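Local coordinates for EvdO1 (Micromonospora carbonacea, PDB 4XBZ), which probably catalyses an oxidative cyclization in orthosomycin biosynthesis, as a metal-dependent oxygenase of the phytanoyl-CoA dioxygenase family with a double-stranded beta-helix core, at residues L69-E74 with E295-D300; A122-L127 with Q290-E295; L157-D162 with D213-S218; L236-N239 with L243-A246. All coordinates share one frame; numbering follows the deposited sequence.

Interaction 1: residues L69-E74 with E295-D300; sequences LADVQE and EPQFGD
Asp71 and Gln297 reach for each other from opposite directions and meet through one hydrogen bond, which ties helix 66-86 of this double-stranded beta-helix protein to the loop that follows helix 275-293. Gln297 NE2 donates to Asp71 OD2 over 3.0 Å, with a moderately bent N-H...O angle of 149°. The donor approaches nearly in line with the CG-OD2 bond of the carboxylate, while the oxygen sits slightly out of the amide plane. Carboxylate and amide planes stand 86° apart, so the two groups do not pair side by side, and it is OD2 that meets the amide. The amide oxygen OE1 of Gln297 lies 3.4 Å from the same OD2; both are acceptors, and this approach adds no bond.

The backbones are far apart, 10.9 Å between the CA atoms of Asp71 and Gln297, and the gap is spanned mainly by the glutamine. Its CG is anti to the backbone N (chi1 -171°) and the chain stays extended beyond it, which carries the amide across to the helix. Only 62 Å² is buried between the segments, as befits a surface contact. Further out, Gln297 also touches Gln67 on the same helix, and the neighbouring Phe298 packs on Glu68 and on Met120 of helix 116-121. The loop that presents Gln297 includes a short 3-10 segment, where Phe298 N donates to Glu295 O at 2.7 Å, and Gln297 CG lies 4.2 Å above one face of the Phe298 ring.

Interaction 2: residues A122-L127 with Q290-E295; sequences AGHPLL and QMRANE
Arg292 packs against the loop Gly123-His124 and the first residue of helix 125-134, Pro125, in a buried contact without a direct hydrogen bond between the two segments, where the last turn of helix 275-293 meets the start of helix 125-134. The arginine runs fully extended from CB to NE, its CG anti to the backbone N (chi1 180°), and lies across the loop. Its CD rests 3.5 Å from Gly123 O, and NE lies 3.5 Å from Pro125 CD, the proline ring crossing the chain at about a right angle. One face of the guanidinium sits over His124 CA. The imidazole is inclined to the guanidinium by 42° and brings CD2 to 3.3 Å from Arg292 NH2.

The polar end of the arginine is satisfied by other parts of the chain: NH2 and NE form salt bridges with Glu68 and Glu301, NH1 donates to Met120 O, and Phe298 makes a cation-pi contact with it. Cutting Arg292 back to an alanine would probably deprive Glu68 and Glu301 of this salt-bridge mate and leave a gap beside the loop.

His124 is the N-cap of helix 125-134. Its ND1 accepts from Leu126 N at 3.1 Å, in the ring plane, while NE2 makes a weak hydrogen bond to Leu63 O; this use of both nitrogens is consistent with a neutral ring. Beyond the loop, Leu127 packs on strands 179-184 and 256-263. The contact thus joins two helix ends in the helical layer that backs the larger sheet, as in other double-stranded beta-helix oxygenases.

Interaction 3: residues L157-D162 with D213-S218; sequences LAWHRD and DQLNAS. With NI (nickel (II) ion), chain I.
With CG anti to its carbonyl carbon (chi1 -70°), Asn216 turns its amide from helix 205-217 onto the backbone of Trp159, whose own chi1 of -61° sets the indole beside Leu215. The amide grips both polar atoms of one residue: Trp159 N donates to Asn216 OD1 at 2.9 Å, and Asn216 ND2 donates to Trp159 O at 3.2 Å, nearly straight at 166°. Each carbonyl is used on a lone pair. OD1 also lies at the indole edge, 3.1 Å from Trp159 CD1. Leu215 CD1 makes a CH-pi contact, 3.6 Å above the five-membered ring of Trp159, and the ring of Trp220 meets the same indole with its plane nearly parallel.

Within this chain strand 157-160 is outermost in the smaller sheet, and the asparagine probably takes up backbone bonds that a further strand could otherwise have used. The chain then leads into the metal site: nickel is bound by His160 NE2 and Asp162 OD1, both at 2.4 Å, and His244 completes the protein ligands. His160 ND1 donates to Ala158 O at 2.9 Å, which fixes the rotation of the ring. The His-X-Asp sequence with a distant histidine is the facial triad of this oxygenase superfamily, so nickel probably occupies the place of the catalytic iron.

Interaction 4: residues L236-N239 with L243-A246; sequences LLHN and LHGA. With NI (nickel (II) ion), chain I.
The nickel site of the double-stranded beta-helix is where His238 and His244 meet, one from strand 235-239 of the larger sheet and one from strand 244-246 of the smaller. They form a buried edge-to-face pair: the edge of His238 turns toward the face of His244, with ring centroids 4.4 Å apart and planes inclined by 56°. His238 CD2 lies over that face, and His238 NE2 approaches His244 CE1 to 3.5 Å.

Both rings have CG between the backbone N and the carbonyl carbon, at chi1 85° for His238 and 54° for His244, which helps to bring them face to edge in the space between the sheets. His244 NE2 coordinates nickel at 2.3 Å. Its ND1 is hydrogen-bonded to Thr242 O, so both ring nitrogens are engaged and the rotation of the ring is fixed. His238 is not a ligand; its NE2 is hydrogen-bonded to Asp162 OD2, the carboxylate oxygen that does not coordinate. A leucine in place of His238 would probably leave Asp162 OD2 without this partner and the carboxylate freer to turn at the metal. His238 thus sits in the second shell, touching one ligand with its ring and probably helping to orient another through a hydrogen bond.

Interactions 3 and 4 share the nickel and the smaller sheet, in which strands 157-160 and 244-246 are neighbours; a hydrogen bond between Asp162 and His238 joins them. Interactions 1 and 2 form a second cluster, their centres 10 Å apart, sharing Glu295 and touching through Phe298 and Arg292. Interaction 1 and interaction 3 lie on opposite sides of the chain's centre, about 38 Å between centres. Burial differs too: interactions 2 and 4 are core, interaction 3 is partly buried, and interaction 1 is a surface contact. At the surface the two segments meet through a lone polar bond, whereas the buried pairs rely on packed flat groups whose polar atoms find partners beyond the two segments.

Interaction 1: residues L69-E74 with E295-D300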
loop_
_atom_site.group_PDB
_atom_site.type_symbol
_atom_site.label_atom_id
_atom_site.label_comp_id
_atom_site.label_asym_id
_atom_site.label_seq_id
_atom_site.Cartn_x
_atom_site.Cartn_y
_atom_site.Cartn_z
ATOM N N LEU A 69 10.476 -22.504 -12.683
ATOM C CA LEU A 69 10.642 -21.723 -13.911
ATOM C C LEU A 69 10.474 -22.619 -15.130
ATOM O O LEU A 69 9.756 -22.277 -16.072
ATOM C CB LEU A 69 12.011 -21.031 -13.948
ATOM C CG LEU A 69 12.447 -20.417 -15.286
ATOM C CD1 LEU A 69 11.465 -19.364 -15.754
ATOM C CD2 LEU A 69 13.847 -19.825 -15.200
ATOM N N ALA A 70 11.125 -23.781 -15.094
ATOM C CA ALA A 70 11.012 -24.739 -16.184
ATOM C C ALA A 70 9.568 -25.239 -16.323
ATOM O O ALA A 70 9.036 -25.276 -17.433
ATOM C CB ALA A 70 11.974 -25.907 -15.981
ATOM N N ASP A 71 8.923 -25.599 -15.213
ATOM C CA ASP A 71 7.540 -26.081 -15.304
ATOM C C ASP A 71 6.655 -25.026 -15.963
ATOM O O ASP A 71 5.776 -25.347 -16.762
ATOM C CB ASP A 71 6.970 -26.445 -13.928
ATOM C CG ASP A 71 7.819 -27.465 -13.184
ATOM O OD1 ASP A 71 8.661 -28.127 -13.814
ATOM O OD2 ASP A 71 7.635 -27.608 -11.952
ATOM N N VAL A 72 6.914 -23.759 -15.642
ATOM C CA VAL A 72 6.085 -22.668 -16.130
ATOM C C VAL A 72 6.438 -22.316 -17.582
ATOM O O VAL A 72 5.563 -21.998 -18.396
ATOM C CB VAL A 72 6.216 -21.437 -15.205
ATOM C CG1 VAL A 72 5.653 -20.220 -15.863
ATOM C CG2 VAL A 72 5.472 -21.699 -13.895
ATOM N N GLN A 73 7.722 -22.399 -17.909
ATOM C CA GLN A 73 8.168 -22.223 -19.292
ATOM C C GLN A 73 7.513 -23.234 -20.232
ATOM O O GLN A 73 7.168 -22.886 -21.355
ATOM C CB GLN A 73 9.696 -22.340 -19.396
ATOM C CG GLN A 73 10.433 -21.063 -19.066
ATOM C CD GLN A 73 11.905 -21.293 -18.747
ATOM O OE1 GLN A 73 12.297 -22.377 -18.300
ATOM N NE2 GLN A 73 12.729 -20.267 -18.971
ATOM N N GLU A 74 7.360 -24.479 -19.773
ATOM C CA GLU A 74 6.833 -25.550 -20.621
ATOM C C GLU A 74 5.327 -25.425 -20.751
ATOM O O GLU A 74 4.758 -25.758 -21.792
ATOM C CB GLU A 74 7.215 -26.929 -20.065
ATOM C CG GLU A 74 6.471 -28.125 -20.704
ATOM C CD GLU A 74 6.640 -28.237 -22.231
ATOM O OE1 GLU A 74 7.712 -27.869 -22.774
ATOM O OE2 GLU A 74 5.684 -28.702 -22.897
ATOM N N GLU A 295 1.074 -29.951 -3.457
ATOM C CA GLU A 295 2.032 -30.331 -4.485
ATOM C C GLU A 295 3.372 -30.662 -3.844
ATOM O O GLU A 295 4.005 -29.791 -3.239
ATOM C CB GLU A 295 2.208 -29.211 -5.506
ATOM C CG GLU A 295 3.179 -29.546 -6.624
ATOM C CD GLU A 295 2.621 -30.575 -7.600
ATOM O OE1 GLU A 295 1.394 -30.831 -7.578
ATOM O OE2 GLU A 295 3.417 -31.115 -8.396
ATOM N N PRO A 296 3.804 -31.926 -3.975
ATOM C CA PRO A 296 5.033 -32.455 -3.367
ATOM C C PRO A 296 6.230 -31.537 -3.566
ATOM O O PRO A 296 7.024 -31.348 -2.640
ATOM C CB PRO A 296 5.245 -33.794 -4.093
ATOM C CG PRO A 296 4.253 -33.789 -5.254
ATOM C CD PRO A 296 3.121 -32.938 -4.798
ATOM N N GLN A 297 6.334 -30.961 -4.761
ATOM C CA GLN A 297 7.414 -30.041 -5.098
ATOM C C GLN A 297 7.485 -28.795 -4.186
ATOM O O GLN A 297 8.537 -28.165 -4.078
ATOM C CB GLN A 297 7.265 -29.598 -6.558
ATOM C CG GLN A 297 8.450 -28.804 -7.094
ATOM C CD GLN A 297 8.181 -28.142 -8.441
ATOM O OE1 GLN A 297 8.854 -27.175 -8.807
ATOM N NE2 GLN A 297 7.204 -28.661 -9.184
ATOM N N PHE A 298 6.374 -28.433 -3.541
ATOM C CA PHE A 298 6.333 -27.193 -2.759
ATOM C C PHE A 298 6.074 -27.386 -1.264
ATOM O O PHE A 298 5.715 -26.432 -0.578
ATOM C CB PHE A 298 5.259 -26.248 -3.304
ATOM C CG PHE A 298 5.418 -25.904 -4.752
ATOM C CD1 PHE A 298 6.593 -25.336 -5.222
ATOM C CD2 PHE A 298 4.374 -26.116 -5.638
ATOM C CE1 PHE A 298 6.728 -25.007 -6.559
ATOM C CE2 PHE A 298 4.498 -25.789 -6.965
ATOM C CZ PHE A 298 5.669 -25.236 -7.430
ATOM N N GLY A 299 6.252 -28.608 -0.762
ATOM C CA GLY A 299 6.047 -28.906 0.652
ATOM C C GLY A 299 6.845 -28.073 1.650
ATOM O O GLY A 299 6.343 -27.743 2.723
ATOM N N ASP A 300 8.082 -27.726 1.306
ATOM C CA ASP A 300 8.930 -26.928 2.195
ATOM C C ASP A 300 8.472 -25.471 2.288
ATOM O O ASP A 300 8.994 -24.698 3.097
ATOM C CB ASP A 300 10.393 -26.975 1.731
ATOM C CG ASP A 300 11.192 -28.082 2.410
ATOM O OD1 ASP A 300 11.207 -28.132 3.662
ATOM O OD2 ASP A 300 11.809 -28.899 1.691
#

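Interaction 2: residues A122-L127 with Q290-E295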
loop_
_atom_site.group_PDB
_atom_site.type_symbol
_atom_site.label_atom_id
_atom_site.label_comp_id
_atom_site.label_asym_id
_atom_site.label_seq_id
_atom_site.Cartn_x
_atom_site.Cartn_y
_atom_site.Cartn_z
ATOM N N ALA A 122 -0.041 -18.983 -9.389
ATOM C CA ALA A 122 -0.934 -17.948 -8.908
ATOM C C ALA A 122 -1.138 -18.031 -7.397
ATOM O O ALA A 122 -1.697 -17.119 -6.806
ATOM C CB ALA A 122 -2.282 -18.013 -9.646
ATOM N N GLY A 123 -0.669 -19.108 -6.774
ATOM C CA GLY A 123 -0.694 -19.220 -5.321
ATOM C C GLY A 123 0.675 -19.117 -4.669
ATOM O O GLY A 123 0.832 -19.416 -3.487
ATOM N N HIS A 124 1.671 -18.709 -5.455
ATOM C CA HIS A 124 3.059 -18.591 -4.995
ATOM C C HIS A 124 3.172 -17.640 -3.806
ATOM O O HIS A 124 2.911 -16.443 -3.943
ATOM C CB HIS A 124 3.950 -18.114 -6.149
ATOM C CG HIS A 124 5.423 -18.211 -5.881
ATOM N ND1 HIS A 124 6.024 -17.648 -4.773
ATOM C CD2 HIS A 124 6.422 -18.778 -6.601
ATOM C CE1 HIS A 124 7.326 -17.873 -4.817
ATOM N NE2 HIS A 124 7.594 -18.555 -5.916
ATOM N N PRO A 125 3.599 -18.171 -2.644
ATOM C CA PRO A 125 3.569 -17.481 -1.349
ATOM C C PRO A 125 4.495 -16.261 -1.264
ATOM O O PRO A 125 4.164 -15.339 -0.517
ATOM C CB PRO A 125 4.010 -18.571 -0.366
ATOM C CG PRO A 125 4.869 -19.488 -1.192
ATOM C CD PRO A 125 4.258 -19.488 -2.554
ATOM N N LEU A 126 5.608 -16.234 -2.003
ATOM C CA LEU A 126 6.456 -15.044 -2.009
ATOM C C LEU A 126 5.778 -13.934 -2.812
ATOM O O LEU A 126 5.759 -12.764 -2.401
ATOM C CB LEU A 126 7.850 -15.347 -2.576
ATOM C CG LEU A 126 8.762 -16.251 -1.737
ATOM C CD1 LEU A 126 10.199 -16.271 -2.272
ATOM C CD2 LEU A 126 8.738 -15.871 -0.255
ATOM N N LEU A 127 5.211 -14.308 -3.957
ATOM C CA LEU A 127 4.431 -13.372 -4.764
ATOM C C LEU A 127 3.286 -12.745 -3.944
ATOM O O LEU A 127 3.166 -11.515 -3.850
ATOM C CB LEU A 127 3.889 -14.079 -6.009
ATOM C CG LEU A 127 2.945 -13.324 -6.942
ATOM C CD1 LEU A 127 3.525 -11.987 -7.359
ATOM C CD2 LEU A 127 2.591 -14.173 -8.185
ATOM N N GLN A 290 -4.185 -23.740 -2.269
ATOM C CA GLN A 290 -4.323 -25.101 -1.764
ATOM C C GLN A 290 -3.633 -26.148 -2.649
ATOM O O GLN A 290 -2.896 -26.994 -2.144
ATOM C CB GLN A 290 -5.800 -25.461 -1.596
ATOM C CG GLN A 290 -6.046 -26.515 -0.526
ATOM C CD GLN A 290 -7.522 -26.719 -0.242
ATOM O OE1 GLN A 290 -8.271 -27.203 -1.096
ATOM N NE2 GLN A 290 -7.956 -26.328 0.955
ATOM N N MET A 291 -3.855 -26.111 -3.960
ATOM C CA MET A 291 -3.190 -27.100 -4.796
ATOM C C MET A 291 -1.671 -26.879 -4.826
ATOM O O MET A 291 -0.917 -27.824 -5.058
ATOM C CB MET A 291 -3.764 -27.124 -6.213
ATOM C CG MET A 291 -4.139 -25.788 -6.813
ATOM S SD MET A 291 -5.026 -26.019 -8.378
ATOM C CE MET A 291 -3.684 -26.554 -9.423
ATOM N N ARG A 292 -1.207 -25.659 -4.564
ATOM C CA ARG A 292 0.234 -25.456 -4.505
ATOM C C ARG A 292 0.776 -26.102 -3.223
ATOM O O ARG A 292 1.910 -26.596 -3.186
ATOM C CB ARG A 292 0.600 -23.970 -4.580
ATOM C CG ARG A 292 2.097 -23.737 -4.510
ATOM C CD ARG A 292 2.514 -22.284 -4.576
ATOM N NE ARG A 292 3.966 -22.191 -4.688
ATOM C CZ ARG A 292 4.612 -21.961 -5.830
ATOM N NH1 ARG A 292 3.931 -21.753 -6.955
ATOM N NH2 ARG A 292 5.934 -21.912 -5.846
ATOM N N ALA A 293 -0.063 -26.131 -2.189
ATOM C CA ALA A 293 0.279 -26.735 -0.907
ATOM C C ALA A 293 0.368 -28.262 -0.985
ATOM O O ALA A 293 1.332 -28.864 -0.498
ATOM C CB ALA A 293 -0.738 -26.317 0.151
ATOM N N ASN A 294 -0.635 -28.875 -1.608
ATOM C CA ASN A 294 -0.682 -30.325 -1.813
ATOM C C ASN A 294 0.185 -30.814 -2.977
ATOM O O ASN A 294 0.041 -31.946 -3.441
ATOM C CB ASN A 294 -2.128 -30.768 -2.045
ATOM C CG ASN A 294 -3.057 -30.334 -0.929
ATOM O OD1 ASN A 294 -2.654 -30.238 0.231
ATOM N ND2 ASN A 294 -4.310 -30.061 -1.276
ATOM N N GLU A 295 1.074 -29.951 -3.457
ATOM C CA GLU A 295 2.032 -30.331 -4.485
ATOM C C GLU A 295 3.372 -30.662 -3.844
ATOM O O GLU A 295 4.005 -29.791 -3.239
ATOM C CB GLU A 295 2.208 -29.211 -5.506
ATOM C CG GLU A 295 3.179 -29.546 -6.624
ATOM C CD GLU A 295 2.621 -30.575 -7.600
ATOM O OE1 GLU A 295 1.394 -30.831 -7.578
ATOM O OE2 GLU A 295 3.417 -31.115 -8.396
#

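Interaction 3: residues L157-D162 with D213-S218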
loop_
_atom_site.group_PDB
_atom_site.type_symbol
_atom_site.label_atom_id
_atom_site.label_comp_id
_atom_site.label_asym_id
_atom_site.label_seq_id
_atom_site.Cartn_x
_atom_site.Cartn_y
_atom_site.Cartn_z
ATOM N N LEU A 157 5.462 -0.836 -28.894
ATOM C CA LEU A 157 4.437 -0.699 -27.840
ATOM C C LEU A 157 4.363 0.762 -27.426
ATOM O O LEU A 157 5.276 1.283 -26.785
ATOM C CB LEU A 157 4.750 -1.579 -26.618
ATOM C CG LEU A 157 3.646 -1.795 -25.563
ATOM C CD1 LEU A 157 2.478 -2.599 -26.147
ATOM C CD2 LEU A 157 4.167 -2.455 -24.259
ATOM N N ALA A 158 3.294 1.430 -27.837
ATOM C CA ALA A 158 3.111 2.842 -27.554
ATOM C C ALA A 158 3.009 3.066 -26.049
ATOM O O ALA A 158 2.513 2.195 -25.321
ATOM C CB ALA A 158 1.866 3.372 -28.259
ATOM N N TRP A 159 3.499 4.222 -25.603
ATOM C CA TRP A 159 3.392 4.642 -24.215
ATOM C C TRP A 159 1.939 4.758 -23.742
ATOM O O TRP A 159 1.109 5.445 -24.352
ATOM C CB TRP A 159 4.093 5.974 -24.015
ATOM C CG TRP A 159 5.545 5.941 -24.325
ATOM C CD1 TRP A 159 6.141 6.291 -25.503
ATOM C CD2 TRP A 159 6.600 5.541 -23.443
ATOM N NE1 TRP A 159 7.496 6.138 -25.405
ATOM C CE2 TRP A 159 7.808 5.681 -24.151
ATOM C CE3 TRP A 159 6.639 5.081 -22.123
ATOM C CZ2 TRP A 159 9.047 5.380 -23.586
ATOM C CZ3 TRP A 159 7.872 4.781 -21.561
ATOM C CH2 TRP A 159 9.059 4.935 -22.296
ATOM N N HIS A 160 1.643 4.098 -22.631
ATOM C CA HIS A 160 0.276 4.043 -22.158
ATOM C C HIS A 160 0.232 3.741 -20.672
ATOM O O HIS A 160 1.179 3.196 -20.104
ATOM C CB HIS A 160 -0.501 2.970 -22.929
ATOM C CG HIS A 160 -0.039 1.577 -22.628
ATOM N ND1 HIS A 160 1.186 1.093 -23.038
ATOM C CD2 HIS A 160 -0.621 0.574 -21.926
ATOM C CE1 HIS A 160 1.332 -0.153 -22.618
ATOM N NE2 HIS A 160 0.248 -0.491 -21.938
ATOM N N ARG A 161 -0.879 4.111 -20.052
ATOM C CA ARG A 161 -1.276 3.564 -18.767
ATOM C C ARG A 161 -2.162 2.355 -19.016
ATOM O O ARG A 161 -2.813 2.265 -20.057
ATOM C CB ARG A 161 -2.028 4.597 -17.938
ATOM C CG ARG A 161 -1.163 5.594 -17.204
ATOM C CD ARG A 161 -2.054 6.499 -16.339
ATOM N NE ARG A 161 -1.264 7.275 -15.390
ATOM C CZ ARG A 161 -1.697 8.374 -14.777
ATOM N NH1 ARG A 161 -2.921 8.834 -15.017
ATOM N NH2 ARG A 161 -0.905 9.010 -13.917
ATOM N N ASP A 162 -2.185 1.426 -18.069
ATOM C CA ASP A 162 -3.135 0.323 -18.115
ATOM C C ASP A 162 -4.484 0.832 -17.610
ATOM O O ASP A 162 -4.531 1.809 -16.871
ATOM C CB ASP A 162 -2.620 -0.867 -17.297
ATOM C CG ASP A 162 -1.359 -1.483 -17.906
ATOM O OD1 ASP A 162 -1.296 -1.577 -19.148
ATOM O OD2 ASP A 162 -0.432 -1.868 -17.164
ATOM N N ASP A 213 1.238 11.555 -25.766
ATOM C CA ASP A 213 1.041 11.978 -27.152
ATOM C C ASP A 213 2.358 12.420 -27.810
ATOM O O ASP A 213 2.666 11.997 -28.938
ATOM C CB ASP A 213 0.011 13.110 -27.241
ATOM C CG ASP A 213 -1.415 12.625 -27.045
ATOM O OD1 ASP A 213 -1.640 11.401 -27.029
ATOM O OD2 ASP A 213 -2.326 13.470 -26.914
ATOM N N GLN A 214 3.131 13.257 -27.115
ATOM C CA GLN A 214 4.402 13.719 -27.659
ATOM C C GLN A 214 5.317 12.533 -27.945
ATOM O O GLN A 214 5.857 12.412 -29.039
ATOM C CB GLN A 214 5.106 14.701 -26.713
ATOM C CG GLN A 214 6.641 14.625 -26.797
ATOM C CD GLN A 214 7.366 15.465 -25.750
ATOM O OE1 GLN A 214 6.812 16.422 -25.194
ATOM N NE2 GLN A 214 8.615 15.091 -25.464
ATOM N N LEU A 215 5.482 11.656 -26.961
ATOM C CA LEU A 215 6.351 10.499 -27.119
ATOM C C LEU A 215 5.915 9.585 -28.277
ATOM O O LEU A 215 6.749 9.092 -29.036
ATOM C CB LEU A 215 6.403 9.694 -25.823
ATOM C CG LEU A 215 7.179 10.265 -24.637
ATOM C CD1 LEU A 215 6.986 9.372 -23.424
ATOM C CD2 LEU A 215 8.666 10.435 -24.970
ATOM N N ASN A 216 4.612 9.360 -28.409
ATOM C CA ASN A 216 4.124 8.405 -29.403
ATOM C C ASN A 216 4.132 8.950 -30.842
ATOM O O ASN A 216 4.320 8.194 -31.791
ATOM C CB ASN A 216 2.727 7.926 -29.012
ATOM C CG ASN A 216 2.755 7.025 -27.787
ATOM O OD1 ASN A 216 3.754 6.350 -27.525
ATOM N ND2 ASN A 216 1.672 7.029 -27.021
ATOM N N ALA A 217 3.961 10.259 -31.002
ATOM C CA ALA A 217 4.052 10.864 -32.326
ATOM C C ALA A 217 5.514 11.043 -32.755
ATOM O O ALA A 217 5.795 11.431 -33.884
ATOM C CB ALA A 217 3.313 12.200 -32.354
ATOM N N SER A 218 6.441 10.745 -31.855
ATOM C CA SER A 218 7.859 10.878 -32.162
ATOM C C SER A 218 8.527 9.521 -32.258
ATOM O O SER A 218 7.956 8.514 -31.844
ATOM C CB SER A 218 8.559 11.718 -31.098
ATOM O OG SER A 218 7.684 12.712 -30.598
HETATM NI NI NI I . 0.662 -2.283 -20.341
#

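Interaction 4: residues L236-N239 with L243-A246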
loop_
_atom_site.group_PDB
_atom_site.type_symbol
_atom_site.label_atom_id
_atom_site.label_comp_id
_atom_site.label_asym_id
_atom_site.label_seq_id
_atom_site.Cartn_x
_atom_site.Cartn_y
_atom_site.Cartn_z
ATOM N N LEU A 236 8.569 -8.406 -12.536
ATOM C CA LEU A 236 8.367 -6.966 -12.611
ATOM C C LEU A 236 6.989 -6.572 -12.049
ATOM O O LEU A 236 5.943 -7.025 -12.520
ATOM C CB LEU A 236 8.516 -6.453 -14.050
ATOM C CG LEU A 236 8.366 -4.928 -14.197
ATOM C CD1 LEU A 236 9.530 -4.207 -13.549
ATOM C CD2 LEU A 236 8.207 -4.492 -15.652
ATOM N N LEU A 237 7.020 -5.735 -11.019
ATOM C CA LEU A 237 5.827 -5.146 -10.427
ATOM C C LEU A 237 5.646 -3.759 -11.005
ATOM O O LEU A 237 6.562 -2.925 -10.917
ATOM C CB LEU A 237 5.956 -5.077 -8.899
ATOM C CG LEU A 237 6.206 -6.435 -8.234
ATOM C CD1 LEU A 237 6.684 -6.296 -6.797
ATOM C CD2 LEU A 237 4.950 -7.302 -8.324
ATOM N N HIS A 238 4.491 -3.492 -11.609
ATOM C CA HIS A 238 4.230 -2.114 -11.985
ATOM C C HIS A 238 2.811 -1.645 -11.683
ATOM O O HIS A 238 1.822 -2.382 -11.780
ATOM C CB HIS A 238 4.621 -1.871 -13.465
ATOM C CG HIS A 238 3.574 -2.215 -14.483
ATOM N ND1 HIS A 238 3.631 -3.368 -15.241
ATOM C CD2 HIS A 238 2.525 -1.504 -14.961
ATOM C CE1 HIS A 238 2.627 -3.379 -16.104
ATOM N NE2 HIS A 238 1.939 -2.259 -15.952
ATOM N N ASN A 239 2.775 -0.403 -11.225
ATOM C CA ASN A 239 1.571 0.370 -11.026
ATOM C C ASN A 239 0.928 0.621 -12.378
ATOM O O ASN A 239 1.613 1.053 -13.306
ATOM C CB ASN A 239 1.934 1.679 -10.337
ATOM C CG ASN A 239 0.734 2.479 -9.902
ATOM O OD1 ASN A 239 -0.328 2.451 -10.529
ATOM N ND2 ASN A 239 0.911 3.235 -8.828
ATOM N N LEU A 243 3.283 5.177 -16.718
ATOM C CA LEU A 243 3.430 5.204 -18.170
ATOM C C LEU A 243 4.521 4.231 -18.613
ATOM O O LEU A 243 5.638 4.268 -18.095
ATOM C CB LEU A 243 3.749 6.623 -18.650
ATOM C CG LEU A 243 3.527 6.858 -20.144
ATOM C CD1 LEU A 243 2.059 6.675 -20.485
ATOM C CD2 LEU A 243 4.005 8.243 -20.566
ATOM N N HIS A 244 4.184 3.336 -19.543
ATOM C CA HIS A 244 5.183 2.408 -20.080
ATOM C C HIS A 244 4.983 2.073 -21.555
ATOM O O HIS A 244 3.934 2.349 -22.138
ATOM C CB HIS A 244 5.223 1.106 -19.268
ATOM C CG HIS A 244 3.899 0.425 -19.140
ATOM N ND1 HIS A 244 2.859 0.952 -18.403
ATOM C CD2 HIS A 244 3.449 -0.751 -19.638
ATOM C CE1 HIS A 244 1.823 0.137 -18.461
ATOM N NE2 HIS A 244 2.158 -0.906 -19.199
ATOM N N GLY A 245 6.009 1.461 -22.142
ATOM C CA GLY A 245 6.023 1.156 -23.562
ATOM C C GLY A 245 7.267 0.379 -23.952
ATOM O O GLY A 245 8.133 0.087 -23.120
ATOM N N ALA A 246 7.369 0.041 -25.227
ATOM C CA ALA A 246 8.483 -0.782 -25.685
ATOM C C ALA A 246 8.801 -0.446 -27.129
ATOM O O ALA A 246 7.908 -0.033 -27.868
ATOM C CB ALA A 246 8.158 -2.270 -25.521
HETATM NI NI NI I . 0.662 -2.283 -20.341
#